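Cobalamin biosynthesis protein CobN (Mycobacterium tuberculosis, PDB 7C6O) forms the large, catalytic subunit of cobaltochelatase, which probably inserts cobalt into the corrin precursor hydrogenobyrinic acid a,c-diamide at the expense of ATP in cobalamin biosynthesis. Local coordinates at residues A[713-722]-A[757-768]; A[732-740]-A[783-792]. One frame throughout, in Å; residues are numbered along the deposited sequence.

Interactions 1 and 2 are neighbouring contacts in one helical part of the fold, their centres about 12 Å apart and each more than 30 Å from the centre of the chain. Their segments alternate in sequence: 713-722, 732-740, 757-768, then 783-792. Interaction 1 pairs helix 710-722 with helix 750-769, whereas interaction 2 sets the short helix 736-739 and its lead-in against helix 784-801. Two polar links join them, a salt bridge between E757 OE1 and R737 NH1 (2.8 Å) and a probable hydrogen bond from L736 N to L721 O (2.8 Å). Because the contacts interleave and touch, the four pieces of chain pack as one unit.

Interaction 1. Residues A[713-722]-A[757-768]; sequences ELDLVLAILR and EAKARELVAALQ
D715 OD1 is gripped by both terminal nitrogens of R761. The bond from R761 NH1 to D715 OD1 is short, 2.6 Å, and nearly straight, with an N-H...O angle of 170°; that from R761 NH2 to the same D715 OD1 is weak at 3.3 Å. The oxygen lies close to the guanidinium plane and is met on its syn side, although the donor stands well out of the carboxylate plane. R761 reaches it with a chain extended from CG to NE, and the turn at chi4 (87°) swings the guanidinium across the end of L714. L714 CD2 lies over one face of that group, 3.7 Å above its plane and offset toward the rim.

Beside this bridge the packing is knobs-into-holes in both directions. L714 enters the space bounded by V764, A765, R761 and Q768, its CD1 meeting V764 CG1 at 3.5 Å; L718 sits likewise among V764, R761, A760 and E757. V764 in turn sits among L714, V717, L718 and L721, with its other methyl, CG2, 3.7 Å from L718 CD2. The axes of the two helical segments come within 10.0 Å, their N-to-C directions 124° apart.

Polar links flank the apolar centre. Q768 NE2 donates to the anti lone pair of E713 OE1 at 2.9 Å, with that oxygen in the amide plane; Q768 NE2 also donates to the G710 carbonyl. R722 NH2 and E757 OE1 form a long ion pair; two waters bridge the groups, one accepting from R722 NE and donating to E757 OE1 at 2.7 Å. Their stronger partners lie beyond the two segments: the D694 carbonyl for R722 and R737 for E757.

The buried leucine-valine interlock supplies the shape of the contact, while polar groups around it probably limit the rotation of R761 and Q768, so that both helices are held by polar as well as apolar contacts.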
loop_
_atom_site.group_PDB
_atom_site.type_symbol
_atom_site.label_atom_id
_atom_site.label_comp_id
_atom_site.label_asym_id
_atom_site.label_seq_id
_atom_site.Cartn_x
_atom_site.Cartn_y
_atom_site.Cartn_z
ATOM N N GLU A 713 -28.173 0.647 5.471
ATOM C CA GLU A 713 -27.842 1.852 4.718
ATOM C C GLU A 713 -27.947 3.092 5.597
ATOM O O GLU A 713 -27.107 3.995 5.508
ATOM C CB GLU A 713 -28.758 1.982 3.501
ATOM C CG GLU A 713 -28.505 3.220 2.656
ATOM C CD GLU A 713 -29.484 3.348 1.503
ATOM O OE1 GLU A 713 -30.708 3.298 1.750
ATOM O OE2 GLU A 713 -29.028 3.487 0.349
ATOM N N LEU A 714 -28.973 3.153 6.450
ATOM C CA LEU A 714 -29.137 4.299 7.339
ATOM C C LEU A 714 -27.963 4.421 8.306
ATOM O O LEU A 714 -27.387 5.503 8.466
ATOM C CB LEU A 714 -30.461 4.179 8.097
ATOM C CG LEU A 714 -30.702 5.075 9.314
ATOM C CD1 LEU A 714 -30.605 6.540 8.949
ATOM C CD2 LEU A 714 -32.060 4.771 9.932
ATOM N N ASP A 715 -27.590 3.314 8.954
ATOM C CA ASP A 715 -26.481 3.346 9.905
ATOM C C ASP A 715 -25.168 3.706 9.224
ATOM O O ASP A 715 -24.371 4.480 9.766
ATOM C CB ASP A 715 -26.357 1.998 10.616
ATOM C CG ASP A 715 -27.356 1.837 11.745
ATOM O OD1 ASP A 715 -27.490 2.771 12.565
ATOM O OD2 ASP A 715 -28.008 0.773 11.813
ATOM N N LEU A 716 -24.917 3.148 8.038
ATOM C CA LEU A 716 -23.665 3.436 7.347
ATOM C C LEU A 716 -23.596 4.893 6.908
ATOM O O LEU A 716 -22.562 5.551 7.079
ATOM C CB LEU A 716 -23.500 2.497 6.154
ATOM C CG LEU A 716 -22.191 2.603 5.370
ATOM C CD1 LEU A 716 -20.996 2.473 6.298
ATOM C CD2 LEU A 716 -22.146 1.539 4.287
ATOM N N VAL A 717 -24.690 5.421 6.350
ATOM C CA VAL A 717 -24.710 6.828 5.957
ATOM C C VAL A 717 -24.509 7.724 7.173
ATOM O O VAL A 717 -23.749 8.699 7.123
ATOM C CB VAL A 717 -26.019 7.161 5.216
ATOM C CG1 VAL A 717 -26.166 8.666 5.057
ATOM C CG2 VAL A 717 -26.039 6.482 3.855
ATOM N N LEU A 718 -25.177 7.404 8.286
ATOM C CA LEU A 718 -24.980 8.162 9.520
ATOM C C LEU A 718 -23.514 8.181 9.933
ATOM O O LEU A 718 -22.984 9.229 10.325
ATOM C CB LEU A 718 -25.833 7.575 10.645
ATOM C CG LEU A 718 -27.219 8.159 10.901
ATOM C CD1 LEU A 718 -27.924 7.352 11.980
ATOM C CD2 LEU A 718 -27.109 9.621 11.306
ATOM N N ALA A 719 -22.841 7.030 9.857
ATOM C CA ALA A 719 -21.431 6.975 10.230
ATOM C C ALA A 719 -20.577 7.814 9.288
ATOM O O ALA A 719 -19.652 8.509 9.727
ATOM C CB ALA A 719 -20.946 5.526 10.245
ATOM N N ILE A 720 -20.875 7.766 7.989
ATOM C CA ILE A 720 -20.106 8.542 7.019
ATOM C C ILE A 720 -20.285 10.035 7.266
ATOM O O ILE A 720 -19.320 10.808 7.224
ATOM C CB ILE A 720 -20.511 8.147 5.586
ATOM C CG1 ILE A 720 -20.030 6.725 5.274
ATOM C CG2 ILE A 720 -19.965 9.145 4.574
ATOM C CD1 ILE A 720 -20.601 6.146 3.999
ATOM N N LEU A 721 -21.518 10.461 7.544
ATOM C CA LEU A 721 -21.823 11.877 7.712
ATOM C C LEU A 721 -21.333 12.452 9.033
ATOM O O LEU A 721 -21.346 13.677 9.192
ATOM C CB LEU A 721 -23.331 12.108 7.600
ATOM C CG LEU A 721 -23.971 11.845 6.238
ATOM C CD1 LEU A 721 -25.470 12.105 6.304
ATOM C CD2 LEU A 721 -23.311 12.706 5.171
ATOM N N ARG A 722 -20.918 11.613 9.986
ATOM C CA ARG A 722 -20.486 12.141 11.276
ATOM C C ARG A 722 -19.198 12.943 11.153
ATOM O O ARG A 722 -18.977 13.886 11.922
ATOM C CB ARG A 722 -20.308 11.005 12.284
ATOM C CG ARG A 722 -20.131 11.491 13.715
ATOM C CD ARG A 722 -19.739 10.368 14.658
ATOM N NE ARG A 722 -20.828 9.425 14.900
ATOM C CZ ARG A 722 -20.734 8.384 15.721
ATOM N NH1 ARG A 722 -19.602 8.156 16.376
ATOM N NH2 ARG A 722 -21.768 7.571 15.889
ATOM N N GLU A 757 -27.410 12.664 18.360
ATOM C CA GLU A 757 -27.414 11.456 17.540
ATOM C C GLU A 757 -28.836 11.047 17.177
ATOM O O GLU A 757 -29.104 10.656 16.034
ATOM C CB GLU A 757 -26.693 10.320 18.267
ATOM C CG GLU A 757 -26.756 8.971 17.559
ATOM C CD GLU A 757 -25.897 8.909 16.303
ATOM O OE1 GLU A 757 -25.011 9.775 16.129
ATOM O OE2 GLU A 757 -26.109 7.984 15.488
ATOM N N ALA A 758 -29.764 11.135 18.135
ATOM C CA ALA A 758 -31.158 10.824 17.838
ATOM C C ALA A 758 -31.730 11.792 16.810
ATOM O O ALA A 758 -32.480 11.386 15.914
ATOM C CB ALA A 758 -31.990 10.847 19.121
ATOM N N LYS A 759 -31.387 13.079 16.921
ATOM C CA LYS A 759 -31.837 14.051 15.929
ATOM C C LYS A 759 -31.233 13.758 14.562
ATOM O O LYS A 759 -31.930 13.816 13.541
ATOM C CB LYS A 759 -31.478 15.469 16.376
ATOM C CG LYS A 759 -32.225 15.950 17.606
ATOM C CD LYS A 759 -31.753 17.334 18.026
ATOM C CE LYS A 759 -32.576 17.869 19.186
ATOM N NZ LYS A 759 -32.546 16.948 20.355
ATOM N N ALA A 760 -29.936 13.443 14.523
ATOM C CA ALA A 760 -29.288 13.115 13.259
ATOM C C ALA A 760 -29.899 11.870 12.632
ATOM O O ALA A 760 -30.159 11.836 11.424
ATOM C CB ALA A 760 -27.786 12.928 13.471
ATOM N N ARG A 761 -30.134 10.832 13.438
ATOM C CA ARG A 761 -30.758 9.622 12.916
ATOM C C ARG A 761 -32.152 9.911 12.377
ATOM O O ARG A 761 -32.563 9.345 11.358
ATOM C CB ARG A 761 -30.817 8.549 14.002
ATOM C CG ARG A 761 -31.306 7.202 13.498
ATOM C CD ARG A 761 -31.237 6.138 14.579
ATOM N NE ARG A 761 -31.466 4.810 14.021
ATOM C CZ ARG A 761 -30.507 4.052 13.498
ATOM N NH1 ARG A 761 -29.257 4.490 13.471
ATOM N NH2 ARG A 761 -30.800 2.856 13.006
ATOM N N GLU A 762 -32.891 10.798 13.047
ATOM C CA GLU A 762 -34.234 11.139 12.591
ATOM C C GLU A 762 -34.197 11.813 11.224
ATOM O O GLU A 762 -35.002 11.490 10.342
ATOM C CB GLU A 762 -34.915 12.039 13.622
ATOM C CG GLU A 762 -36.419 12.151 13.470
ATOM C CD GLU A 762 -37.046 12.995 14.561
ATOM O OE1 GLU A 762 -36.461 14.040 14.918
ATOM O OE2 GLU A 762 -38.120 12.610 15.070
ATOM N N LEU A 763 -33.260 12.744 11.027
ATOM C CA LEU A 763 -33.159 13.454 9.755
ATOM C C LEU A 763 -32.776 12.514 8.616
ATOM O O LEU A 763 -33.384 12.549 7.541
ATOM C CB LEU A 763 -32.145 14.593 9.871
ATOM C CG LEU A 763 -32.572 15.850 10.631
ATOM C CD1 LEU A 763 -31.389 16.787 10.806
ATOM C CD2 LEU A 763 -33.709 16.550 9.902
ATOM N N VAL A 764 -31.759 11.675 8.828
ATOM C CA VAL A 764 -31.302 10.788 7.762
ATOM C C VAL A 764 -32.366 9.745 7.442
ATOM O O VAL A 764 -32.567 9.383 6.277
ATOM C CB VAL A 764 -29.960 10.137 8.143
ATOM C CG1 VAL A 764 -29.447 9.257 7.009
ATOM C CG2 VAL A 764 -28.937 11.204 8.477
ATOM N N ALA A 765 -33.067 9.250 8.467
ATOM C CA ALA A 765 -34.143 8.294 8.228
ATOM C C ALA A 765 -35.270 8.927 7.423
ATOM O O ALA A 765 -35.902 8.262 6.594
ATOM C CB ALA A 765 -34.672 7.750 9.554
ATOM N N ALA A 766 -35.533 10.217 7.650
ATOM C CA ALA A 766 -36.548 10.910 6.866
ATOM C C ALA A 766 -36.086 11.115 5.431
ATOM O O ALA A 766 -36.868 10.940 4.489
ATOM C CB ALA A 766 -36.896 12.246 7.520
ATOM N N LEU A 767 -34.815 11.487 5.243
ATOM C CA LEU A 767 -34.277 11.632 3.895
ATOM C C LEU A 767 -34.306 10.304 3.151
ATOM O O LEU A 767 -34.627 10.257 1.957
ATOM C CB LEU A 767 -32.852 12.182 3.955
ATOM C CG LEU A 767 -32.164 12.425 2.610
ATOM C CD1 LEU A 767 -32.927 13.472 1.812
ATOM C CD2 LEU A 767 -30.717 12.844 2.811
ATOM N N GLN A 768 -33.973 9.212 3.843
ATOM C CA GLN A 768 -34.057 7.890 3.233
ATOM C C GLN A 768 -35.483 7.572 2.803
ATOM O O GLN A 768 -35.702 6.963 1.749
ATOM C CB GLN A 768 -33.544 6.834 4.211
ATOM C CG GLN A 768 -33.565 5.420 3.669
ATOM C CD GLN A 768 -33.105 4.403 4.693
ATOM O OE1 GLN A 768 -33.596 4.380 5.823
ATOM N NE2 GLN A 768 -32.155 3.560 4.307
HETATM O O HOH W 1 -23.988 7.175 13.961
HETATM O O HOH W 2 -23.585 9.838 13.847
#

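Interaction 2. Residues A[732-740]-A[783-792]; sequences AIPGLRQAL and NADAAAVLRF
The CB of V789 points toward segment 732-740, and its two methyls part there to different neighbours. CG1, anti to the backbone N (chi1 175°), packs against L736, lying 3.8 Å from L736 CG and a little farther from L736 CB. CG2, beside the backbone N, presses on the chain just ahead of helix 736-739: it comes within 3.4 Å of the P734 carbonyl O and 3.7 Å of I733 CG2, and also touches the proline ring at CD. The valine thus sits between L736 on one branch and I733 and P734 on the other.

I733 also reaches the next turn of the helix: its CD1 meets F792 CD1 at 3.6 Å, and the two side chains cross at about a right angle. Nearer the start of helix 784-801, A739 and A786 bring the backbones close, and A739 CB lies 3.6 Å from A786 N and in touch with D785 CB. L740 CD2 rests on A786 CB at 3.9 Å.

N783 is the N-cap of that helix and does two jobs with one amide. Its OD1 accepts from A786 N (3.1 Å, N-H...O angle 167°), the donor standing above the carbonyl plane. Its ND2 gives a weak, bent bond to A739 O at 2.9 Å (128°). The capping group therefore links the first turn of one helix to the backbone of the other.

L736 also rests on A760 and V764 of helix 750-769, and both L736 and V789 touch L721 of helix 710-722. F792 meets F727 edge-to-face. Helix 736-739 consequently lies where helices 710-722, 750-769 and 784-801 come together.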
loop_
_atom_site.group_PDB
_atom_site.type_symbol
_atom_site.label_atom_id
_atom_site.label_comp_id
_atom_site.label_asym_id
_atom_site.label_seq_id
_atom_site.Cartn_x
_atom_site.Cartn_y
_atom_site.Cartn_z
ATOM N N ALA A 732 -15.873 22.079 3.181
ATOM C CA ALA A 732 -17.101 22.857 3.054
ATOM C C ALA A 732 -18.293 22.240 3.773
ATOM O O ALA A 732 -19.161 22.977 4.254
ATOM C CB ALA A 732 -17.446 23.055 1.576
ATOM N N ILE A 733 -18.370 20.917 3.855
ATOM C CA ILE A 733 -19.494 20.228 4.485
ATOM C C ILE A 733 -19.056 19.775 5.874
ATOM O O ILE A 733 -18.075 19.024 5.983
ATOM C CB ILE A 733 -19.975 19.036 3.645
ATOM C CG1 ILE A 733 -20.377 19.494 2.242
ATOM C CG2 ILE A 733 -21.139 18.334 4.329
ATOM C CD1 ILE A 733 -19.396 19.091 1.166
ATOM N N PRO A 734 -19.734 20.190 6.936
ATOM C CA PRO A 734 -19.369 19.752 8.286
ATOM C C PRO A 734 -19.965 18.379 8.579
ATOM O O PRO A 734 -20.705 17.810 7.778
ATOM C CB PRO A 734 -19.991 20.830 9.172
ATOM C CG PRO A 734 -21.224 21.227 8.425
ATOM C CD PRO A 734 -20.886 21.111 6.952
ATOM N N GLY A 735 -19.625 17.850 9.751
ATOM C CA GLY A 735 -20.307 16.670 10.238
ATOM C C GLY A 735 -21.769 16.959 10.522
ATOM O O GLY A 735 -22.156 18.086 10.834
ATOM N N LEU A 736 -22.597 15.920 10.398
ATOM C CA LEU A 736 -24.032 16.094 10.599
ATOM C C LEU A 736 -24.334 16.559 12.019
ATOM O O LEU A 736 -25.133 17.480 12.226
ATOM C CB LEU A 736 -24.767 14.789 10.299
ATOM C CG LEU A 736 -26.131 14.863 9.602
ATOM C CD1 LEU A 736 -26.975 13.681 10.024
ATOM C CD2 LEU A 736 -26.869 16.175 9.851
ATOM N N ARG A 737 -23.704 15.931 13.014
ATOM C CA ARG A 737 -23.948 16.330 14.396
ATOM C C ARG A 737 -23.264 17.652 14.724
ATOM O O ARG A 737 -23.715 18.373 15.622
ATOM C CB ARG A 737 -23.493 15.221 15.347
ATOM C CG ARG A 737 -24.110 13.866 15.015
ATOM C CD ARG A 737 -23.916 12.840 16.126
ATOM N NE ARG A 737 -22.522 12.717 16.545
ATOM C CZ ARG A 737 -22.052 11.722 17.291
ATOM N NH1 ARG A 737 -22.861 10.747 17.693
ATOM N NH2 ARG A 737 -20.772 11.698 17.632
ATOM N N GLN A 738 -22.186 17.988 14.011
ATOM C CA GLN A 738 -21.605 19.322 14.127
ATOM C C GLN A 738 -22.593 20.386 13.663
ATOM O O GLN A 738 -22.822 21.384 14.356
ATOM C CB GLN A 738 -20.313 19.408 13.314
ATOM C CG GLN A 738 -19.077 18.895 14.026
ATOM C CD GLN A 738 -17.833 18.995 13.164
ATOM O OE1 GLN A 738 -17.920 19.115 11.940
ATOM N NE2 GLN A 738 -16.665 18.950 13.799
ATOM N N ALA A 739 -23.185 20.186 12.482
ATOM C CA ALA A 739 -24.197 21.109 11.985
ATOM C C ALA A 739 -25.413 21.167 12.897
ATOM O O ALA A 739 -26.172 22.141 12.839
ATOM C CB ALA A 739 -24.623 20.713 10.571
ATOM N N LEU A 740 -25.615 20.153 13.733
ATOM C CA LEU A 740 -26.714 20.136 14.687
ATOM C C LEU A 740 -26.315 20.640 16.068
ATOM O O LEU A 740 -27.158 20.650 16.969
ATOM C CB LEU A 740 -27.292 18.720 14.805
ATOM C CG LEU A 740 -28.074 18.199 13.599
ATOM C CD1 LEU A 740 -28.598 16.798 13.868
ATOM C CD2 LEU A 740 -29.214 19.147 13.252
ATOM N N ASN A 783 -32.411 24.117 9.667
ATOM C CA ASN A 783 -30.983 24.305 9.892
ATOM C C ASN A 783 -30.282 24.297 8.540
ATOM O O ASN A 783 -30.237 23.263 7.864
ATOM C CB ASN A 783 -30.449 23.207 10.809
ATOM C CG ASN A 783 -29.044 23.484 11.315
ATOM O OD1 ASN A 783 -28.171 23.929 10.568
ATOM N ND2 ASN A 783 -28.820 23.215 12.596
ATOM N N ALA A 784 -29.742 25.452 8.139
ATOM C CA ALA A 784 -29.110 25.562 6.828
ATOM C C ALA A 784 -27.900 24.644 6.716
ATOM O O ALA A 784 -27.699 23.994 5.684
ATOM C CB ALA A 784 -28.709 27.011 6.557
ATOM N N ASP A 785 -27.081 24.580 7.768
ATOM C CA ASP A 785 -25.908 23.711 7.741
ATOM C C ASP A 785 -26.316 22.246 7.661
ATOM O O ASP A 785 -25.751 21.474 6.875
ATOM C CB ASP A 785 -25.039 23.967 8.972
ATOM C CG ASP A 785 -24.290 25.281 8.894
ATOM O OD1 ASP A 785 -23.835 25.638 7.786
ATOM O OD2 ASP A 785 -24.157 25.957 9.936
ATOM N N ALA A 786 -27.301 21.843 8.467
ATOM C CA ALA A 786 -27.760 20.458 8.431
ATOM C C ALA A 786 -28.367 20.112 7.078
ATOM O O ALA A 786 -28.185 18.997 6.577
ATOM C CB ALA A 786 -28.768 20.207 9.552
ATOM N N ALA A 787 -29.088 21.056 6.469
ATOM C CA ALA A 787 -29.658 20.803 5.150
ATOM C C ALA A 787 -28.571 20.633 4.096
ATOM O O ALA A 787 -28.731 19.833 3.165
ATOM C CB ALA A 787 -30.613 21.932 4.762
ATOM N N ALA A 788 -27.464 21.367 4.226
ATOM C CA ALA A 788 -26.361 21.207 3.283
ATOM C C ALA A 788 -25.721 19.830 3.414
ATOM O O ALA A 788 -25.286 19.244 2.416
ATOM C CB ALA A 788 -25.322 22.306 3.494
ATOM N N VAL A 789 -25.655 19.298 4.636
ATOM C CA VAL A 789 -25.109 17.959 4.837
ATOM C C VAL A 789 -26.042 16.910 4.244
ATOM O O VAL A 789 -25.602 15.981 3.558
ATOM C CB VAL A 789 -24.849 17.701 6.332
ATOM C CG1 VAL A 789 -24.385 16.266 6.552
ATOM C CG2 VAL A 789 -23.822 18.684 6.868
ATOM N N LEU A 790 -27.346 17.043 4.504
ATOM C CA LEU A 790 -28.310 16.101 3.944
ATOM C C LEU A 790 -28.287 16.133 2.421
ATOM O O LEU A 790 -28.449 15.095 1.768
ATOM C CB LEU A 790 -29.713 16.411 4.467
ATOM C CG LEU A 790 -29.920 16.285 5.977
ATOM C CD1 LEU A 790 -31.353 16.635 6.354
ATOM C CD2 LEU A 790 -29.564 14.885 6.452
ATOM N N ARG A 791 -28.092 17.319 1.839
ATOM C CA ARG A 791 -27.993 17.425 0.388
ATOM C C ARG A 791 -26.725 16.751 -0.119
ATOM O O ARG A 791 -26.738 16.097 -1.169
ATOM C CB ARG A 791 -28.037 18.898 -0.026
ATOM C CG ARG A 791 -28.504 19.152 -1.449
ATOM C CD ARG A 791 -29.144 20.539 -1.583
ATOM N NE ARG A 791 -28.455 21.549 -0.779
ATOM C CZ ARG A 791 -29.010 22.214 0.232
ATOM N NH1 ARG A 791 -30.276 21.994 0.561
ATOM N NH2 ARG A 791 -28.301 23.110 0.906
ATOM N N PHE A 792 -25.624 16.895 0.623
ATOM C CA PHE A 792 -24.392 16.190 0.282
ATOM C C PHE A 792 -24.591 14.681 0.332
ATOM O O PHE A 792 -24.084 13.952 -0.528
ATOM C CB PHE A 792 -23.273 16.621 1.231
ATOM C CG PHE A 792 -21.981 15.875 1.035
ATOM C CD1 PHE A 792 -21.155 16.161 -0.039
ATOM C CD2 PHE A 792 -21.585 14.900 1.938
ATOM C CE1 PHE A 792 -19.962 15.481 -0.215
ATOM C CE2 PHE A 792 -20.395 14.217 1.768
ATOM C CZ PHE A 792 -19.582 14.509 0.690
#